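Long-range contact in retinoic acid receptor (PDB 6EU9), which binds all-trans retinoic acid through its ligand-binding domain and probably acts as a ligand-sensing regulator of transcription linked to neuronal differentiation: residues Q73-D78 against G163-E168. Residues are numbered along the deposited sequence; the frame is centred on the assembly and turned at random.
Sequences QLSTND and GLEHPE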
# COMPACT_ATOMS: atom_id res chain seq x y z
N GLN A 73 6.14 -3.26 7.70
CA GLN A 73 5.46 -4.35 8.43
C GLN A 73 3.98 -4.43 8.19
O GLN A 73 3.45 -5.51 8.28
CB GLN A 73 5.61 -4.27 9.94
CG GLN A 73 6.98 -3.91 10.42
CD GLN A 73 7.44 -4.80 11.50
OE1 GLN A 73 6.69 -5.62 12.07
NE2 GLN A 73 8.71 -4.69 11.78
N LEU A 74 3.31 -3.33 7.88
CA LEU A 74 1.83 -3.31 7.94
C LEU A 74 1.32 -3.73 6.61
O LEU A 74 2.11 -3.80 5.66
CB LEU A 74 1.34 -1.89 8.24
CG LEU A 74 2.15 -1.07 9.20
CD1 LEU A 74 2.38 0.25 8.47
CD2 LEU A 74 1.49 -0.99 10.53
N SER A 75 -0.01 -3.89 6.49
CA SER A 75 -0.66 -4.29 5.25
C SER A 75 -0.21 -3.39 4.13
O SER A 75 0.12 -2.20 4.34
CB SER A 75 -2.18 -4.13 5.32
OG SER A 75 -2.62 -4.05 6.60
N THR A 76 -0.18 -3.94 2.90
CA THR A 76 -0.01 -3.14 1.70
C THR A 76 -1.09 -2.04 1.66
O THR A 76 -0.78 -0.92 1.26
CB THR A 76 0.00 -4.04 0.50
OG1 THR A 76 1.30 -4.65 0.49
CG2 THR A 76 -0.18 -3.31 -0.81
N ASN A 77 -2.30 -2.37 2.10
CA ASN A 77 -3.41 -1.48 2.04
C ASN A 77 -3.20 -0.25 2.94
O ASN A 77 -3.39 0.91 2.51
CB ASN A 77 -4.70 -2.17 2.45
CG ASN A 77 -5.65 -2.28 1.33
OD1 ASN A 77 -5.69 -1.42 0.46
ND2 ASN A 77 -6.45 -3.31 1.32
N ASP A 78 -2.85 -0.55 4.18
CA ASP A 78 -2.64 0.44 5.19
C ASP A 78 -1.47 1.32 4.84
O ASP A 78 -1.52 2.55 5.05
CB ASP A 78 -2.41 -0.27 6.53
CG ASP A 78 -3.69 -0.75 7.18
OD1 ASP A 78 -4.75 -0.73 6.48
OD2 ASP A 78 -3.62 -1.07 8.38
N GLY A 163 -10.20 4.63 7.38
CA GLY A 163 -10.29 3.44 6.54
C GLY A 163 -9.12 2.47 6.65
O GLY A 163 -8.79 1.75 5.71
N LEU A 164 -8.51 2.42 7.83
CA LEU A 164 -7.41 1.53 8.04
C LEU A 164 -7.90 0.13 8.40
O LEU A 164 -8.89 -0.04 9.14
CB LEU A 164 -6.54 2.08 9.16
CG LEU A 164 -5.55 3.14 8.75
CD1 LEU A 164 -4.83 3.55 10.01
CD2 LEU A 164 -4.58 2.60 7.76
N GLU A 165 -7.18 -0.86 7.91
CA GLU A 165 -7.45 -2.25 8.27
C GLU A 165 -7.17 -2.52 9.72
O GLU A 165 -7.99 -3.10 10.40
CB GLU A 165 -6.65 -3.23 7.40
CG GLU A 165 -7.50 -3.85 6.31
CD GLU A 165 -6.67 -4.29 5.13
OE1 GLU A 165 -7.28 -4.51 4.05
OE2 GLU A 165 -5.44 -4.44 5.25
N HIS A 166 -6.00 -2.11 10.20
CA HIS A 166 -5.61 -2.40 11.58
C HIS A 166 -5.12 -1.13 12.26
O HIS A 166 -3.91 -0.97 12.46
CB HIS A 166 -4.58 -3.51 11.69
CG HIS A 166 -4.67 -4.56 10.63
ND1 HIS A 166 -5.64 -5.54 10.63
CD2 HIS A 166 -3.86 -4.83 9.58
CE1 HIS A 166 -5.44 -6.35 9.61
NE2 HIS A 166 -4.37 -5.92 8.94
N PRO A 167 -6.05 -0.23 12.60
CA PRO A 167 -5.63 1.04 13.14
C PRO A 167 -4.93 0.90 14.52
O PRO A 167 -4.05 1.75 14.85
CB PRO A 167 -6.95 1.85 13.23
CG PRO A 167 -8.02 0.83 13.27
CD PRO A 167 -7.52 -0.27 12.39
N GLU A 168 -5.31 -0.13 15.29
CA GLU A 168 -4.69 -0.41 16.57
C GLU A 168 -3.18 -0.69 16.43
O GLU A 168 -2.41 -0.25 17.27
CB GLU A 168 -5.35 -1.61 17.28
CG GLU A 168 -6.73 -2.02 16.81
CD GLU A 168 -6.74 -3.11 15.73
OE1 GLU A 168 -5.73 -3.86 15.51
OE2 GLU A 168 -7.84 -3.29 15.13
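The carboxylate of Asp78 faces two successive backbone N-H groups of the loop before helix 167-188, while the His166 ring takes CB of Glu165 over the centre of one face and meets Asp78 OD2 and Ser75 OG obliquely. The paired grip shows how a carboxylate can hold a loop through two successive N-H groups: Asp78 OD1 accepts Glu165 N at 2.8 Å and Asp78 OD2 accepts His166 N at 3.2 Å, each through its syn lone pair and nearly straight. CG of Asp78 lies anti to its carbonyl carbon, beside its own backbone N (chi1 -79°), and CD2 of Leu164 packs against this CG at 3.5 Å. Glu165, extended beyond CG, spends its own carboxylate on the start of helix 76-97. Ser75 OG donates to Glu165 OE2 nearly along the C-O axis at 3.2 Å, and Asn77 ND2 reaches Glu165 OE1 from above the carboxylate plane at 3.1 Å, the amide turned 75° to it. These two donors probably offset the repulsion between Asp78 OD1 and Glu165 OE2, 4.0 Å apart. An alanine at Glu165 would probably leave Ser75 OG and Asn77 ND2 without this acceptor, freeing the amide to turn. Ser75, Asn77 and Glu165 also pack on the second subunit. The arrangement joins the N-terminal ends of two helices in the mostly helical ligand-binding domain fold of nuclear receptors.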